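Rab GDP-dissociation inhibitor (Saccharomyces cerevisiae, PDB 2BCG) holds Rab GTPases such as Sec4 in the GDP-bound state by blocking GDP release, and extracts GDP-bound Ypt7 from vacuolar membranes. Local coordinates at residues P140-G143 and I144-R148; T368-T372 and D373-I377. All coordinates share one frame; numbering follows the deposited sequence.

Contact 1: P140-G143 and I144-R148; sequences PLMG and IFEKR. With GER (geran-8-yl geran), chain D.
Gly143, Met142 and Lys147 meet at the N-terminal turn of helix 144-159, where the loop leaving helix 133-138 runs into the helix that lines the pockets of the two geranylgeranyl groups bound to this GDI. Gly143 sits at the N-cap position. Lys147 N donates to Gly143 O at 2.9 Å, so the first helical hydrogen bond starts at the glycine itself.

The Lys147 side chain then runs back over the loop rather than out into solvent. CG lies beside the backbone N (chi1 -83°) and the chain beyond it is extended, which lays its methylenes across Met142: Lys147 CG is 3.6 Å from Met142 CB, and Lys147 CE comes within 3.4 Å of Met142 O. The ammonium group continues past this carbonyl to the backbone O atoms of Ala136 and Ser139, which it bonds, so a buried lysine ties the end of the preceding helix to the start of its own. Met142 extends in another direction, its side chain crossing the lysine at a slant and reaching Thr191 and Phe194 of helix 189-199.

A leucine in place of Lys147 would probably leave the Ala136 and Ser139 carbonyls without their ammonium partner and let the intervening loop shift against the helix.

Glu146 turns its carboxylate away from the loop, to a salt bridge with Arg149 and hydrogen bonds with Gly188 N and Thr191. The side chain of Lys147 also forms pocket wall, touching both lipids. Lys147 CD lies 3.8 Å from C18 of one isoprenoid. The methyl carbon C19 of that group rests 3.4 Å from Lys147 CB, with Arg148 CG also against it.

Contact 2: T368-T372 and D373-I377; sequences TIIET and DKPHI
Ile370 and Pro375 form the apolar, closely packed half of a tight reversal in which the chain leaves strand 362-369 and enters the short helix 375-378. The isoleucine points toward the proline and meets it with both branches: CD1 lies 3.8 Å from Pro375 CB, while Ile370 CG2 is 4.0 Å from Pro375 CG. With CG1 placed beside the backbone N (chi1 -70°) and CD1 extended from it, the two branches spread over the CB-CG edge of the pyrrolidine ring, and the two side chains meet at an angle rather than lying alongside.

The other half is polar and lies on the solvent side. Here Thr372 folds its hydroxyl forward over the next two residues, and Lys374 N donates to Thr372 OG1 at 3.1 Å with an N-H...O angle of 159°. This side-chain-to-backbone bond, from a residue to the N-H two positions on, is the contact of an ST turn. It depends on OG1 standing between the backbone N and the carbonyl carbon (chi1 79°), which brings the oxygen round to the lysine N-H. The same hydroxyl also bonds Glu378 OE1, so two partners hold it, and the second carboxylate oxygen of Glu378 accepts Glu371 N. The CB atoms of Asp373 and Lys374, by contrast, set out away from the turn, although Asp373 CB still lies against the Thr372 carbonyl carbon, and the helix itself opens with only a weak bond, Ile377 N to Lys374 O at 3.0 Å.

Beneath the apolar pair runs the mixed sheet. Ile370 rests on Arg309 and Ile311 of strand 303-317, and both Ile370 and Pro375 touch Ile396 of strand 391-402, placing the turn and the short helix against these neighbouring strands.

How the contacts relate
From the N terminus the chain first reaches contact 1, which closes the short connection between helix 133-138 and helix 144-159 in the helical, lipid-binding part of the molecule. Some 220 residues later it comes to contact 2, where the turn after strand 362-369 of the mixed sheet leads into helix 375-378. The two are in series, neither nested nor crossed: each is a local contact complete before the other begins. The centres of contact 1 and contact 2 lie about 34 Å apart. The nearest atoms of contact 1 and contact 2 are about 19 Å apart, without touching. Contact 1 thus joins consecutive helices beside the isoprenoids, and contact 2 a strand to a helix on the sheet.

Contact 1: P140-G143 and I144-R148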
loop_
_atom_site.group_PDB
_atom_site.type_symbol
_atom_site.label_atom_id
_atom_site.label_comp_id
_atom_site.label_asym_id
_atom_site.label_seq_id
_atom_site.Cartn_x
_atom_site.Cartn_y
_atom_site.Cartn_z
ATOM N N PRO A 140 -29.121 15.149 13.077
ATOM C CA PRO A 140 -30.025 14.844 14.184
ATOM C C PRO A 140 -29.348 14.106 15.336
ATOM O O PRO A 140 -30.026 13.741 16.309
ATOM C CB PRO A 140 -31.077 13.952 13.531
ATOM C CG PRO A 140 -30.320 13.222 12.463
ATOM C CD PRO A 140 -29.282 14.199 11.957
ATOM N N LEU A 141 -28.034 13.882 15.218
ATOM C CA LEU A 141 -27.298 13.135 16.238
ATOM C C LEU A 141 -27.312 13.820 17.617
ATOM O O LEU A 141 -27.123 13.152 18.635
ATOM C CB LEU A 141 -25.865 12.870 15.774
ATOM C CG LEU A 141 -25.648 11.798 14.691
ATOM C CD1 LEU A 141 -24.216 11.866 14.172
ATOM C CD2 LEU A 141 -25.983 10.383 15.218
ATOM N N MET A 142 -27.530 15.144 17.634
ATOM C CA MET A 142 -27.532 15.956 18.866
ATOM C C MET A 142 -28.641 16.994 18.781
ATOM O O MET A 142 -28.944 17.472 17.687
ATOM C CB MET A 142 -26.211 16.720 19.015
ATOM C CG MET A 142 -24.978 15.868 19.202
ATOM S SD MET A 142 -23.599 16.922 19.646
ATOM C CE MET A 142 -22.281 15.696 19.544
ATOM N N GLY A 143 -29.220 17.360 19.925
ATOM C CA GLY A 143 -30.133 18.499 19.987
ATOM C C GLY A 143 -29.389 19.822 20.048
ATOM O O GLY A 143 -28.160 19.854 20.242
ATOM N N ILE A 144 -30.132 20.926 19.926
ATOM C CA ILE A 144 -29.529 22.260 19.828
ATOM C C ILE A 144 -28.644 22.625 21.026
ATOM O O ILE A 144 -27.515 23.090 20.870
ATOM C CB ILE A 144 -30.594 23.369 19.613
ATOM C CG1 ILE A 144 -31.372 23.119 18.314
ATOM C CG2 ILE A 144 -29.929 24.760 19.563
ATOM C CD1 ILE A 144 -32.435 24.195 17.916
ATOM N N PHE A 145 -29.149 22.412 22.235
ATOM C CA PHE A 145 -28.388 22.838 23.411
ATOM C C PHE A 145 -27.130 22.006 23.623
ATOM O O PHE A 145 -26.092 22.528 24.042
ATOM C CB PHE A 145 -29.283 22.839 24.650
ATOM C CG PHE A 145 -30.373 23.861 24.571
ATOM C CD1 PHE A 145 -31.698 23.476 24.406
ATOM C CD2 PHE A 145 -30.072 25.215 24.612
ATOM C CE1 PHE A 145 -32.712 24.444 24.307
ATOM C CE2 PHE A 145 -31.079 26.180 24.517
ATOM C CZ PHE A 145 -32.404 25.782 24.344
ATOM N N GLU A 146 -27.226 20.720 23.303
ATOM C CA GLU A 146 -26.065 19.844 23.367
ATOM C C GLU A 146 -25.039 20.202 22.286
ATOM O O GLU A 146 -23.826 20.119 22.519
ATOM C CB GLU A 146 -26.489 18.374 23.314
ATOM C CG GLU A 146 -25.398 17.387 23.722
ATOM C CD GLU A 146 -24.943 17.439 25.197
ATOM O OE1 GLU A 146 -25.498 18.185 26.030
ATOM O OE2 GLU A 146 -24.015 16.674 25.533
ATOM N N LYS A 147 -25.522 20.643 21.127
ATOM C CA LYS A 147 -24.632 21.080 20.062
ATOM C C LYS A 147 -23.853 22.317 20.457
ATOM O O LYS A 147 -22.670 22.402 20.157
ATOM C CB LYS A 147 -25.404 21.353 18.787
ATOM C CG LYS A 147 -25.666 20.145 17.984
ATOM C CD LYS A 147 -26.268 20.556 16.657
ATOM C CE LYS A 147 -26.700 19.304 15.905
ATOM N NZ LYS A 147 -27.401 19.612 14.642
ATOM N N ARG A 148 -24.509 23.260 21.150
ATOM C CA ARG A 148 -23.830 24.443 21.662
ATOM C C ARG A 148 -22.685 24.095 22.631
ATOM O O ARG A 148 -21.607 24.712 22.573
ATOM C CB ARG A 148 -24.837 25.413 22.303
ATOM C CG ARG A 148 -25.792 26.040 21.290
ATOM C CD ARG A 148 -26.736 27.074 21.911
ATOM N NE ARG A 148 -27.740 27.486 20.930
ATOM C CZ ARG A 148 -28.753 28.312 21.170
ATOM N NH1 ARG A 148 -28.929 28.844 22.378
ATOM N NH2 ARG A 148 -29.591 28.604 20.183
HETATM C C1 GER D . -9.240 22.248 13.458
HETATM C C2 GER D . -10.784 22.134 13.509
HETATM C C3 GER D . -11.533 21.857 14.664
HETATM C C4 GER D . -10.884 21.627 16.039
HETATM C C5 GER D . -13.063 21.758 14.546
HETATM C C6 GER D . -13.802 22.973 15.124
HETATM C C7 GER D . -15.152 22.964 14.756
HETATM C C8 GER D . -16.231 23.644 15.335
HETATM C C9 GER D . -16.031 24.572 16.546
HETATM C C10 GER D . -17.636 23.476 14.725
HETATM C C11 GER D . -18.567 22.568 15.548
HETATM C C12 GER D . -19.895 22.742 15.153
HETATM C C13 GER D . -21.055 22.145 15.650
HETATM C C14 GER D . -21.027 21.125 16.787
HETATM C C15 GER D . -22.403 22.517 15.033
HETATM C C16 GER D . -23.055 23.650 15.810
HETATM C C17 GER D . -24.380 23.806 15.432
HETATM C C18 GER D . -25.424 24.238 16.244
HETATM C C19 GER D . -25.163 24.601 17.721
HETATM C C20 GER D . -26.841 24.353 15.646
#

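Contact 2: T368-T372 and D373-I377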
loop_
_atom_site.group_PDB
_atom_site.type_symbol
_atom_site.label_atom_id
_atom_site.label_comp_id
_atom_site.label_asym_id
_atom_site.label_seq_id
_atom_site.Cartn_x
_atom_site.Cartn_y
_atom_site.Cartn_z
ATOM N N THR A 368 -14.314 -6.918 14.185
ATOM C CA THR A 368 -14.392 -6.538 15.583
ATOM C C THR A 368 -13.551 -7.524 16.372
ATOM O O THR A 368 -13.186 -8.597 15.865
ATOM C CB THR A 368 -15.862 -6.554 16.074
ATOM O OG1 THR A 368 -15.966 -5.869 17.336
ATOM C CG2 THR A 368 -16.380 -8.003 16.191
ATOM N N ILE A 369 -13.209 -7.122 17.587
ATOM C CA ILE A 369 -12.594 -8.018 18.544
ATOM C C ILE A 369 -13.701 -8.952 19.079
ATOM O O ILE A 369 -14.770 -8.505 19.510
ATOM C CB ILE A 369 -12.018 -7.179 19.704
ATOM C CG1 ILE A 369 -10.830 -6.322 19.237
ATOM C CG2 ILE A 369 -11.670 -8.060 20.916
ATOM C CD1 ILE A 369 -9.710 -7.083 18.594
ATOM N N ILE A 370 -13.452 -10.247 18.979
ATOM C CA ILE A 370 -14.400 -11.263 19.404
ATOM C C ILE A 370 -14.598 -11.168 20.915
ATOM O O ILE A 370 -13.619 -11.098 21.671
ATOM C CB ILE A 370 -13.894 -12.661 18.967
ATOM C CG1 ILE A 370 -13.980 -12.820 17.454
ATOM C CG2 ILE A 370 -14.697 -13.813 19.635
ATOM C CD1 ILE A 370 -13.148 -13.980 16.937
ATOM N N GLU A 371 -15.861 -11.161 21.344
ATOM C CA GLU A 371 -16.175 -11.185 22.795
ATOM C C GLU A 371 -17.165 -12.280 23.186
ATOM O O GLU A 371 -17.548 -12.377 24.363
ATOM C CB GLU A 371 -16.631 -9.818 23.309
ATOM C CG GLU A 371 -17.930 -9.308 22.671
ATOM C CD GLU A 371 -18.306 -7.934 23.174
ATOM O OE1 GLU A 371 -19.361 -7.819 23.870
ATOM O OE2 GLU A 371 -17.547 -6.979 22.891
ATOM N N THR A 372 -17.596 -13.096 22.230
ATOM C CA THR A 372 -18.515 -14.194 22.562
ATOM C C THR A 372 -17.990 -15.536 22.047
ATOM O O THR A 372 -16.914 -15.622 21.432
ATOM C CB THR A 372 -19.947 -14.006 21.991
ATOM O OG1 THR A 372 -19.973 -14.358 20.606
ATOM C CG2 THR A 372 -20.452 -12.580 22.209
ATOM N N ASP A 373 -18.783 -16.568 22.275
ATOM C CA ASP A 373 -18.374 -17.895 21.868
ATOM C C ASP A 373 -18.881 -18.262 20.493
ATOM O O ASP A 373 -18.592 -19.347 19.993
ATOM C CB ASP A 373 -18.814 -18.902 22.926
ATOM C CG ASP A 373 -18.173 -18.616 24.288
ATOM O OD1 ASP A 373 -16.944 -18.356 24.354
ATOM O OD2 ASP A 373 -18.903 -18.629 25.301
ATOM N N LYS A 374 -19.625 -17.344 19.864
ATOM C CA LYS A 374 -20.163 -17.579 18.541
ATOM C C LYS A 374 -19.806 -16.359 17.696
ATOM O O LYS A 374 -20.655 -15.477 17.492
ATOM C CB LYS A 374 -21.676 -17.806 18.587
ATOM C CG LYS A 374 -22.047 -19.171 19.211
ATOM C CD LYS A 374 -23.537 -19.437 19.181
ATOM C CE LYS A 374 -23.843 -20.784 19.824
ATOM N NZ LYS A 374 -25.324 -21.017 19.902
ATOM N N PRO A 375 -18.527 -16.295 17.258
ATOM C CA PRO A 375 -17.977 -15.102 16.595
ATOM C C PRO A 375 -18.815 -14.627 15.406
ATOM O O PRO A 375 -19.066 -13.420 15.285
ATOM C CB PRO A 375 -16.576 -15.549 16.167
ATOM C CG PRO A 375 -16.213 -16.591 17.183
ATOM C CD PRO A 375 -17.491 -17.339 17.421
ATOM N N HIS A 376 -19.274 -15.559 14.567
ATOM C CA HIS A 376 -20.098 -15.218 13.393
ATOM C C HIS A 376 -21.376 -14.468 13.784
ATOM O O HIS A 376 -21.766 -13.493 13.131
ATOM C CB HIS A 376 -20.420 -16.473 12.569
ATOM C CG HIS A 376 -19.219 -17.121 11.943
ATOM N ND1 HIS A 376 -19.320 -18.108 10.979
ATOM C CD2 HIS A 376 -17.890 -16.917 12.133
ATOM C CE1 HIS A 376 -18.105 -18.488 10.613
ATOM N NE2 HIS A 376 -17.220 -17.776 11.290
ATOM N N ILE A 377 -22.008 -14.884 14.881
ATOM C CA ILE A 377 -23.240 -14.239 15.357
ATOM C C ILE A 377 -23.018 -12.779 15.824
ATOM O O ILE A 377 -23.909 -11.923 15.706
ATOM C CB ILE A 377 -23.927 -15.081 16.478
ATOM C CG1 ILE A 377 -24.350 -16.466 15.947
ATOM C CG2 ILE A 377 -25.078 -14.313 17.151
ATOM C CD1 ILE A 377 -24.490 -16.622 14.414
#